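Local coordinates for sugar isomerase (Sinorhizobium meliloti, PDB 3QC0), which binds zinc in a TIM barrel of the xylose isomerase-like family and probably isomerises a sugar substrate, at residues A12-C18 with W255-A260; I205-V210 with M221-I227; L216-M222 with V247-A252. Residue numbers count along the deposited sequence, not the author numbering.

Contact 1 of 3, residues A12-C18 with W255-A260; sequences ATIREQC and WWKRPA
Two loops at the C-terminal end of a TIM barrel meet here. Residues 12-18 follow the first strand, 7-10, and residues 255-260 follow the last, 245-247. Ala12 and Thr13 belong to a 3-10 segment that begins earlier in the chain, and 15-17 keep helical angles without the regular bonds. Residues 255-257 form another 3-10 segment. The CA atoms pair Glu16 with Trp256 at 5.7 Å and Ile14 with Ala260 at 5.9 Å.

Trp255 gives its carbonyl to the loop: Gln17 NE2 reaches Trp255 O at 2.9 Å in a weak hydrogen bond. Trp256 buries the most area. With chi1 at m and chi2 near -8°, its indole lies along 12-16, and NE1 donates to Ala12 O at 2.8 Å. Arg15, chi1 p, crosses one face of the indole. Its CD sits 3.8 Å from the centroid of the six-membered ring, a CH-pi contact. Arg15 NH1 then bridges to Glu16 OE2 at 2.8 Å. Arg258 contributes its backbone, and Gln17 NE2 donates to Arg258 O at 2.8 Å. The guanidinium of Arg258 turns away to Glu262. Pro259 is the N-cap of helix 260-274. Ala260 opens that helix and points its CB at the first loop, 3.5 Å from Cys18 SG, 3.9 Å from Gln17 CB and 4.0 Å from Ile14 CG2.

The chemistry is mixed. Side-chain donors meet backbone carbonyls in both directions, Trp256 to Ala12 and Gln17 to Arg258. The first and last barrel loops are thus joined by these polar bonds and by apolar contact around Ala260.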
loop_
_atom_site.group_PDB
_atom_site.type_symbol
_atom_site.label_atom_id
_atom_site.label_comp_id
_atom_site.label_asym_id
_atom_site.label_seq_id
_atom_site.Cartn_x
_atom_site.Cartn_y
_atom_site.Cartn_z
ATOM N N ALA A 12 -12.243 -15.181 11.222
ATOM C CA ALA A 12 -10.783 -15.140 11.268
ATOM C C ALA A 12 -10.299 -14.566 12.593
ATOM O O ALA A 12 -9.219 -14.900 13.067
ATOM C CB ALA A 12 -10.225 -14.299 10.121
ATOM N N THR A 13 -11.095 -13.697 13.183
ATOM C CA THR A 13 -10.728 -13.016 14.426
ATOM C C THR A 13 -10.408 -13.979 15.566
ATOM O O THR A 13 -9.539 -13.689 16.400
ATOM C CB THR A 13 -11.834 -12.029 14.819
ATOM O OG1 THR A 13 -11.927 -11.055 13.778
ATOM C CG2 THR A 13 -11.553 -11.276 16.138
ATOM N N ILE A 14 -11.073 -15.136 15.556
ATOM C CA ILE A 14 -10.831 -16.166 16.597
ATOM C C ILE A 14 -10.536 -17.513 15.941
ATOM O O ILE A 14 -10.935 -18.603 16.436
ATOM C CB ILE A 14 -12.019 -16.236 17.639
ATOM C CG1 ILE A 14 -13.371 -16.346 16.944
ATOM C CG2 ILE A 14 -11.973 -15.009 18.600
ATOM C CD1 ILE A 14 -14.562 -16.651 17.923
ATOM N N ARG A 15 -9.807 -17.472 14.831
ATOM C CA ARG A 15 -9.599 -18.653 14.015
ATOM C C ARG A 15 -8.672 -19.679 14.656
ATOM O O ARG A 15 -8.779 -20.856 14.332
ATOM C CB ARG A 15 -9.051 -18.286 12.620
ATOM C CG ARG A 15 -7.697 -17.605 12.666
ATOM C CD ARG A 15 -6.563 -18.458 12.212
ATOM N NE ARG A 15 -6.723 -18.892 10.837
ATOM C CZ ARG A 15 -5.903 -19.757 10.236
ATOM N NH1 ARG A 15 -4.854 -20.263 10.889
ATOM N NH2 ARG A 15 -6.124 -20.121 8.971
ATOM N N GLU A 16 -7.767 -19.246 15.532
ATOM C CA GLU A 16 -6.828 -20.188 16.151
ATOM C C GLU A 16 -7.522 -20.923 17.299
ATOM O O GLU A 16 -7.190 -22.083 17.590
ATOM C CB GLU A 16 -5.555 -19.493 16.651
ATOM C CG GLU A 16 -4.607 -19.027 15.525
ATOM C CD GLU A 16 -4.000 -20.184 14.729
ATOM O OE1 GLU A 16 -3.662 -21.238 15.322
ATOM O OE2 GLU A 16 -3.828 -20.051 13.514
ATOM N N GLN A 17 -8.510 -20.255 17.892
ATOM C CA GLN A 17 -9.160 -20.722 19.125
ATOM C C GLN A 17 -10.382 -21.577 18.887
ATOM O O GLN A 17 -10.699 -22.431 19.710
ATOM C CB GLN A 17 -9.595 -19.522 19.960
ATOM C CG GLN A 17 -8.438 -18.585 20.342
ATOM C CD GLN A 17 -8.295 -17.361 19.430
ATOM O OE1 GLN A 17 -8.323 -17.478 18.183
ATOM N NE2 GLN A 17 -8.158 -16.187 20.045
ATOM N N CYS A 18 -11.075 -21.350 17.778
ATOM C CA CYS A 18 -12.410 -21.868 17.575
ATOM C C CYS A 18 -12.644 -22.331 16.171
ATOM O O CYS A 18 -12.342 -21.603 15.223
ATOM C CB CYS A 18 -13.488 -20.822 17.889
ATOM S SG CYS A 18 -13.436 -20.088 19.521
ATOM N N TRP A 255 -4.093 -11.265 19.571
ATOM C CA TRP A 255 -5.485 -11.700 19.770
ATOM C C TRP A 255 -5.707 -13.174 19.486
ATOM O O TRP A 255 -6.541 -13.805 20.165
ATOM C CB TRP A 255 -6.464 -10.822 18.981
ATOM C CG TRP A 255 -6.290 -9.413 19.381
ATOM C CD1 TRP A 255 -5.637 -8.415 18.675
ATOM C CD2 TRP A 255 -6.706 -8.822 20.607
ATOM N NE1 TRP A 255 -5.635 -7.269 19.402
ATOM C CE2 TRP A 255 -6.260 -7.476 20.597
ATOM C CE3 TRP A 255 -7.373 -9.306 21.737
ATOM C CZ2 TRP A 255 -6.518 -6.600 21.637
ATOM C CZ3 TRP A 255 -7.625 -8.439 22.766
ATOM C CH2 TRP A 255 -7.210 -7.103 22.718
ATOM N N TRP A 256 -4.933 -13.761 18.587
ATOM C CA TRP A 256 -5.067 -15.195 18.318
ATOM C C TRP A 256 -4.505 -16.053 19.458
ATOM O O TRP A 256 -4.744 -17.250 19.456
ATOM C CB TRP A 256 -4.382 -15.625 17.015
ATOM C CG TRP A 256 -5.139 -15.227 15.768
ATOM C CD1 TRP A 256 -6.387 -14.691 15.700
ATOM C CD2 TRP A 256 -4.681 -15.356 14.422
ATOM N NE1 TRP A 256 -6.744 -14.483 14.379
ATOM C CE2 TRP A 256 -5.713 -14.882 13.577
ATOM C CE3 TRP A 256 -3.511 -15.824 13.845
ATOM C CZ2 TRP A 256 -5.592 -14.858 12.195
ATOM C CZ3 TRP A 256 -3.387 -15.808 12.477
ATOM C CH2 TRP A 256 -4.441 -15.333 11.659
ATOM N N LYS A 257 -3.743 -15.435 20.358
ATOM C CA LYS A 257 -3.126 -16.146 21.493
ATOM C C LYS A 257 -3.928 -15.959 22.778
ATOM O O LYS A 257 -3.527 -16.456 23.853
ATOM C CB LYS A 257 -1.687 -15.664 21.694
ATOM C CG LYS A 257 -0.708 -16.149 20.631
ATOM C CD LYS A 257 0.715 -15.651 20.897
ATOM C CE LYS A 257 1.734 -16.424 20.060
ATOM N NZ LYS A 257 3.115 -15.893 20.203
ATOM N N ARG A 258 -5.059 -15.259 22.697
ATOM C CA ARG A 258 -5.876 -14.961 23.868
ATOM C C ARG A 258 -7.190 -15.756 23.874
ATOM O O ARG A 258 -7.634 -16.224 22.834
ATOM C CB ARG A 258 -6.136 -13.458 23.931
ATOM C CG ARG A 258 -4.836 -12.700 24.235
ATOM C CD ARG A 258 -4.874 -11.249 23.932
ATOM N NE ARG A 258 -5.646 -10.474 24.885
ATOM C CZ ARG A 258 -5.456 -9.181 25.131
ATOM N NH1 ARG A 258 -4.524 -8.496 24.483
ATOM N NH2 ARG A 258 -6.211 -8.559 26.025
ATOM N N PRO A 259 -7.810 -15.959 25.062
ATOM C CA PRO A 259 -9.055 -16.742 25.056
ATOM C C PRO A 259 -10.129 -16.075 24.186
ATOM O O PRO A 259 -10.324 -14.850 24.257
ATOM C CB PRO A 259 -9.468 -16.794 26.555
ATOM C CG PRO A 259 -8.222 -16.435 27.298
ATOM C CD PRO A 259 -7.492 -15.451 26.407
ATOM N N ALA A 260 -10.791 -16.883 23.368
ATOM C CA ALA A 260 -11.779 -16.369 22.412
ATOM C C ALA A 260 -12.820 -15.521 23.117
ATOM O O ALA A 260 -13.256 -14.515 22.624
ATOM C CB ALA A 260 -12.442 -17.501 21.632
#

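Contact 2 of 3, residues I205-V210 with M221-I227; sequences ICDWLV and MMGDGVI
In this TIM barrel, the loop between strand 200-205 and helix 229-238 folds back on itself, and the Asp207 carboxylate binds the backbone of a type II beta turn, residues 221-224. Asp224 N is bonded to Met221 O at 2.9 Å. Neither segment is regular beyond strand residue Ile205. The CA atoms of Cys206 and Met222 lie 4.8 Å apart, those of Leu209 and Gly225 4.3 Å.

Ile205 CD1 packs on SE of selenomethionine Met222 at 4.0 Å. Asp207, chi1 near -139°, points into the turn. Its OD2 accepts from Gly223 N at 2.9 Å and weakly from Gly225 N at 2.9 Å. Its OD1 accepts from Ile227 N and Trp208 N, both at 2.9 Å. Trp208, chi1 t, sets CB 3.8 Å from Ile227 CG1, and its ring leads away to His145, Tyr179 and Trp182. Trp208 O takes Val226 N at 3.0 Å. A CB on Gly225 would clash with Trp208 O and Asp207 OD1. Leu209 CD2 touches Asp224 O at 3.5 Å. Val210 CG2 meets Val226 CG1 at 3.6 Å, beside Ala150 and Leu107 of the second subunit. Water 2 joins Val210 N, at 2.9 Å, to Asp224 O, at 2.7 Å.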
loop_
_atom_site.group_PDB
_atom_site.type_symbol
_atom_site.label_atom_id
_atom_site.label_comp_id
_atom_site.label_asym_id
_atom_site.label_seq_id
_atom_site.Cartn_x
_atom_site.Cartn_y
_atom_site.Cartn_z
ATOM N N ILE A 205 -14.023 -3.916 9.883
ATOM C CA ILE A 205 -13.313 -3.098 10.856
ATOM C C ILE A 205 -12.218 -3.852 11.603
ATOM O O ILE A 205 -12.251 -5.063 11.732
ATOM C CB ILE A 205 -14.269 -2.416 11.856
ATOM C CG1 ILE A 205 -15.115 -3.457 12.592
ATOM C CG2 ILE A 205 -15.125 -1.363 11.131
ATOM C CD1 ILE A 205 -15.908 -2.824 13.806
ATOM N N CYS A 206 -11.242 -3.056 12.055
ATOM C CA CYS A 206 -9.983 -3.490 12.679
ATOM C C CYS A 206 -9.172 -2.186 12.744
ATOM O O CYS A 206 -9.744 -1.108 12.623
ATOM C CB CYS A 206 -9.266 -4.587 11.888
ATOM S SG CYS A 206 -8.869 -4.100 10.214
ATOM N N ASP A 207 -7.877 -2.291 12.979
ATOM C CA ASP A 207 -7.071 -1.097 13.041
ATOM C C ASP A 207 -5.685 -1.311 12.449
ATOM O O ASP A 207 -5.227 -2.459 12.307
ATOM C CB ASP A 207 -6.954 -0.584 14.499
ATOM C CG ASP A 207 -7.049 0.945 14.607
ATOM O OD1 ASP A 207 -6.676 1.660 13.619
ATOM O OD2 ASP A 207 -7.464 1.455 15.692
ATOM N N TRP A 208 -5.059 -0.191 12.098
ATOM C CA TRP A 208 -3.703 -0.149 11.585
ATOM C C TRP A 208 -2.760 0.279 12.693
ATOM O O TRP A 208 -2.842 1.403 13.173
ATOM C CB TRP A 208 -3.617 0.814 10.373
ATOM C CG TRP A 208 -2.235 0.785 9.762
ATOM C CD1 TRP A 208 -1.133 1.502 10.179
ATOM C CD2 TRP A 208 -1.779 -0.026 8.674
ATOM N NE1 TRP A 208 -0.058 1.211 9.387
ATOM C CE2 TRP A 208 -0.423 0.271 8.462
ATOM C CE3 TRP A 208 -2.390 -0.906 7.821
ATOM C CZ2 TRP A 208 0.317 -0.346 7.473
ATOM C CZ3 TRP A 208 -1.660 -1.536 6.856
ATOM C CH2 TRP A 208 -0.322 -1.231 6.663
ATOM N N LEU A 209 -1.908 -0.648 13.121
ATOM C CA LEU A 209 -1.015 -0.398 14.258
ATOM C C LEU A 209 0.223 0.386 13.857
ATOM O O LEU A 209 0.703 0.265 12.742
ATOM C CB LEU A 209 -0.622 -1.728 14.908
ATOM C CG LEU A 209 -1.769 -2.587 15.461
ATOM C CD1 LEU A 209 -1.151 -3.915 15.959
ATOM C CD2 LEU A 209 -2.569 -1.793 16.516
ATOM N N VAL A 210 0.750 1.137 14.827
ATOM C CA VAL A 210 2.045 1.799 14.673
ATOM C C VAL A 210 2.978 1.306 15.802
ATOM O O VAL A 210 2.764 1.644 16.965
ATOM C CB VAL A 210 1.927 3.352 14.683
ATOM C CG1 VAL A 210 3.336 4.012 14.688
ATOM C CG2 VAL A 210 1.071 3.833 13.481
HETATM N N MSE A 221 -6.732 -4.530 16.997
HETATM C CA MSE A 221 -8.031 -4.332 17.561
HETATM C C MSE A 221 -8.404 -2.857 17.392
HETATM O O MSE A 221 -7.570 -1.957 17.571
HETATM C CB MSE A 221 -7.974 -4.698 19.048
HETATM C CG MSE A 221 -9.246 -4.507 19.833
HETATM SE SE MSE A 221 -10.776 -5.529 19.273
HETATM C CE MSE A 221 -9.997 -7.256 19.865
HETATM N N MSE A 222 -9.654 -2.613 17.091
HETATM C CA MSE A 222 -10.151 -1.255 16.908
HETATM C C MSE A 222 -9.808 -0.392 18.103
HETATM O O MSE A 222 -10.126 -0.743 19.231
HETATM C CB MSE A 222 -11.662 -1.233 16.750
HETATM C CG MSE A 222 -12.197 -1.853 15.517
HETATM SE SE MSE A 222 -12.403 -3.796 15.579
HETATM C CE MSE A 222 -13.571 -4.012 17.064
ATOM N N GLY A 223 -9.192 0.755 17.863
ATOM C CA GLY A 223 -8.755 1.673 18.907
ATOM C C GLY A 223 -7.311 1.532 19.344
ATOM O O GLY A 223 -6.798 2.408 20.057
ATOM N N ASP A 224 -6.656 0.442 18.969
ATOM C CA ASP A 224 -5.256 0.246 19.303
ATOM C C ASP A 224 -4.364 0.885 18.249
ATOM O O ASP A 224 -3.142 1.023 18.463
ATOM C CB ASP A 224 -4.901 -1.246 19.421
ATOM C CG ASP A 224 -5.359 -1.888 20.744
ATOM O OD1 ASP A 224 -5.848 -1.152 21.636
ATOM O OD2 ASP A 224 -5.129 -3.113 20.882
ATOM N N GLY A 225 -4.953 1.266 17.106
ATOM C CA GLY A 225 -4.174 1.861 16.006
ATOM C C GLY A 225 -4.619 3.274 15.679
ATOM O O GLY A 225 -5.140 3.986 16.528
ATOM N N VAL A 226 -4.410 3.671 14.416
ATOM C CA VAL A 226 -4.515 5.054 13.975
ATOM C C VAL A 226 -5.643 5.359 13.021
ATOM O O VAL A 226 -5.757 6.499 12.553
ATOM C CB VAL A 226 -3.199 5.505 13.309
ATOM C CG1 VAL A 226 -2.060 5.373 14.296
ATOM C CG2 VAL A 226 -2.971 4.778 11.981
ATOM N N ILE A 227 -6.473 4.385 12.686
ATOM C CA ILE A 227 -7.539 4.635 11.723
ATOM C C ILE A 227 -8.649 5.452 12.345
ATOM O O ILE A 227 -9.070 5.195 13.460
ATOM C CB ILE A 227 -8.127 3.317 11.147
ATOM C CG1 ILE A 227 -7.025 2.513 10.418
ATOM C CG2 ILE A 227 -9.316 3.614 10.217
ATOM C CD1 ILE A 227 -7.499 1.226 9.767
HETATM O O HOH W 1 -8.365 3.935 15.767
HETATM O O HOH W 2 -0.693 1.417 17.333
#

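Contact 3 of 3, residues L216-M222 with V247-A252; sequences LTDRGMM and VEIFSA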
loop_
_atom_site.group_PDB
_atom_site.type_symbol
_atom_site.label_atom_id
_atom_site.label_comp_id
_atom_site.label_asym_id
_atom_site.label_seq_id
_atom_site.Cartn_x
_atom_site.Cartn_y
_atom_site.Cartn_z
ATOM N N LEU A 216 0.761 -9.402 7.151
ATOM C CA LEU A 216 -0.501 -10.138 7.078
ATOM C C LEU A 216 -1.181 -10.334 8.410
ATOM O O LEU A 216 -2.416 -10.150 8.475
ATOM C CB LEU A 216 -0.280 -11.521 6.436
ATOM C CG LEU A 216 -1.571 -12.266 6.100
ATOM C CD1 LEU A 216 -2.317 -11.593 4.958
ATOM C CD2 LEU A 216 -1.259 -13.711 5.741
ATOM N N THR A 217 -0.414 -10.697 9.451
ATOM C CA THR A 217 -1.034 -11.133 10.698
ATOM C C THR A 217 -0.794 -10.207 11.890
ATOM O O THR A 217 -0.642 -10.669 13.046
ATOM C CB THR A 217 -0.568 -12.556 11.025
ATOM O OG1 THR A 217 0.857 -12.542 11.188
ATOM C CG2 THR A 217 -0.996 -13.547 9.910
ATOM N N ASP A 218 -0.741 -8.898 11.634
ATOM C CA ASP A 218 -0.680 -7.914 12.712
ATOM C C ASP A 218 -1.693 -6.777 12.550
ATOM O O ASP A 218 -1.397 -5.596 12.821
ATOM C CB ASP A 218 0.757 -7.393 12.857
ATOM C CG ASP A 218 0.991 -6.674 14.176
ATOM O OD1 ASP A 218 0.478 -7.160 15.225
ATOM O OD2 ASP A 218 1.688 -5.623 14.172
ATOM N N ARG A 219 -2.903 -7.125 12.136
ATOM C CA ARG A 219 -4.016 -6.191 12.246
ATOM C C ARG A 219 -4.286 -5.866 13.709
ATOM O O ARG A 219 -4.100 -6.732 14.593
ATOM C CB ARG A 219 -5.305 -6.720 11.639
ATOM C CG ARG A 219 -5.243 -7.078 10.180
ATOM C CD ARG A 219 -6.643 -7.248 9.635
ATOM N NE ARG A 219 -6.675 -7.527 8.213
ATOM C CZ ARG A 219 -7.754 -7.399 7.447
ATOM N NH1 ARG A 219 -8.937 -7.097 7.971
ATOM N NH2 ARG A 219 -7.658 -7.623 6.143
ATOM N N GLY A 220 -4.752 -4.651 13.963
ATOM C CA GLY A 220 -5.055 -4.186 15.312
ATOM C C GLY A 220 -6.502 -4.348 15.692
ATOM O O GLY A 220 -7.402 -4.350 14.832
HETATM N N MSE A 221 -6.732 -4.530 16.997
HETATM C CA MSE A 221 -8.031 -4.332 17.561
HETATM C C MSE A 221 -8.404 -2.857 17.392
HETATM O O MSE A 221 -7.570 -1.957 17.571
HETATM C CB MSE A 221 -7.974 -4.698 19.048
HETATM C CG MSE A 221 -9.246 -4.507 19.833
HETATM SE SE MSE A 221 -10.776 -5.529 19.273
HETATM C CE MSE A 221 -9.997 -7.256 19.865
HETATM N N MSE A 222 -9.654 -2.613 17.091
HETATM C CA MSE A 222 -10.151 -1.255 16.908
HETATM C C MSE A 222 -9.808 -0.392 18.103
HETATM O O MSE A 222 -10.126 -0.743 19.231
HETATM C CB MSE A 222 -11.662 -1.233 16.750
HETATM C CG MSE A 222 -12.197 -1.853 15.517
HETATM SE SE MSE A 222 -12.403 -3.796 15.579
HETATM C CE MSE A 222 -13.571 -4.012 17.064
ATOM N N VAL A 247 -15.943 -7.306 12.281
ATOM C CA VAL A 247 -14.615 -7.336 12.865
ATOM C C VAL A 247 -13.758 -8.433 12.281
ATOM O O VAL A 247 -14.021 -9.614 12.422
ATOM C CB VAL A 247 -14.637 -7.500 14.366
ATOM C CG1 VAL A 247 -13.202 -7.577 14.918
ATOM C CG2 VAL A 247 -15.500 -6.370 14.986
ATOM N N GLU A 248 -12.704 -8.016 11.597
ATOM C CA GLU A 248 -11.817 -8.944 10.920
ATOM C C GLU A 248 -10.389 -8.614 11.317
ATOM O O GLU A 248 -9.772 -7.668 10.831
ATOM C CB GLU A 248 -11.998 -8.872 9.397
ATOM C CG GLU A 248 -11.148 -9.874 8.650
ATOM C CD GLU A 248 -11.306 -9.774 7.172
ATOM O OE1 GLU A 248 -11.569 -8.680 6.695
ATOM O OE2 GLU A 248 -11.217 -10.817 6.497
ATOM N N ILE A 249 -9.880 -9.380 12.270
ATOM C CA ILE A 249 -8.553 -9.205 12.839
ATOM C C ILE A 249 -7.714 -10.467 12.634
ATOM O O ILE A 249 -8.108 -11.555 13.039
ATOM C CB ILE A 249 -8.616 -8.881 14.358
ATOM C CG1 ILE A 249 -9.376 -7.573 14.577
ATOM C CG2 ILE A 249 -7.185 -8.800 14.952
ATOM C CD1 ILE A 249 -9.789 -7.244 16.028
ATOM N N PHE A 250 -6.558 -10.317 12.009
ATOM C CA PHE A 250 -5.524 -11.336 11.919
ATOM C C PHE A 250 -4.392 -10.894 12.850
ATOM O O PHE A 250 -3.737 -9.890 12.566
ATOM C CB PHE A 250 -4.955 -11.502 10.489
ATOM C CG PHE A 250 -5.985 -11.581 9.374
ATOM C CD1 PHE A 250 -7.257 -12.066 9.561
ATOM C CD2 PHE A 250 -5.617 -11.228 8.086
ATOM C CE1 PHE A 250 -8.175 -12.117 8.499
ATOM C CE2 PHE A 250 -6.527 -11.288 7.034
ATOM C CZ PHE A 250 -7.822 -11.718 7.252
ATOM N N SER A 251 -4.178 -11.583 13.972
ATOM C CA SER A 251 -3.193 -11.135 14.978
ATOM C C SER A 251 -2.449 -12.314 15.587
ATOM O O SER A 251 -2.825 -12.824 16.655
ATOM C CB SER A 251 -3.863 -10.300 16.062
ATOM O OG SER A 251 -2.921 -9.872 17.057
ATOM N N ALA A 252 -1.375 -12.712 14.929
ATOM C CA ALA A 252 -0.680 -13.948 15.279
ATOM C C ALA A 252 -0.072 -13.885 16.667
ATOM O O ALA A 252 -0.004 -14.917 17.342
ATOM C CB ALA A 252 0.400 -14.281 14.251
HETATM O O HOH W 3 -1.987 -7.449 16.180
#
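Arg219 and Phe250 give this contact its shape. The two strips of chain run at 131° to each other and touch in a single beta bridge, Asp218 with Ser251, CA atoms 4.7 Å apart. Ala252 N donates to Thr217 O at 2.9 Å, and Arg219 N to Phe250 O at 2.9 Å. Ser251 CA also comes within 3.2 Å of Thr217 O.

Beyond the bridge the long side chain of Arg219 lies along 248-250. Its guanidinium covers one face of Phe250, a cation-pi contact with CZ 4.4 Å from the ring centroid. Leu216 O sits at the edge of the same ring, 3.4 Å from Phe250 CD2. NH1 of Arg219 donates to Glu248 O at 3.0 Å. A longer, weak hydrogen bond of 3.3 Å runs from Arg219 NH1 to Glu248 OE1. That OE1 is a zinc ligand, and Asp177, another ligand, accepts from the same NH1. Arg219 thus borders the metal site formed by Glu142, Asp177, His204 and Glu248.

Ile249 is the apolar bump. Its CD1 enters a hollow between two selenomethionines, 3.8 Å from Met221 SE and 4.4 Å from Met222 SE. Met222 CE in turn rests on Val247 CG2 at 3.7 Å. Near the bridge, water 3 fills a gap: it donates to Asp218 OD1 and Arg219 O and accepts from Ser251 OG, each at 2.7 Å. Asp218 also forms a salt bridge with Lys213, and Ser251 OG is hydrogen-bonded to Trp255 N.

Around the contact, Met221 and Val247 pack on helix 260-274, Val247 also meets strand 7-10, and Arg219 rests on helix 178-181.

How the contacts relate
All three contacts lie in loops that follow barrel strands 7-10, 200-205 and 245-247. Contacts 2 and 3 are nested within the chain closed by contact 1, and their segments alternate. Contact 3 is central: its centre lies about 9 Å from that of contact 2 and about 10 Å from that of contact 1, while contacts 1 and 2 are about 17 Å apart. Contacts 2 and 3 share Met221 and Met222, and backbone atoms of Ile205 and Glu248 probably bond between them. Thr13 probably bonds to Val247, linking contacts 1 and 3. Together they connect the first, seventh and eighth strands' loops beside the zinc site.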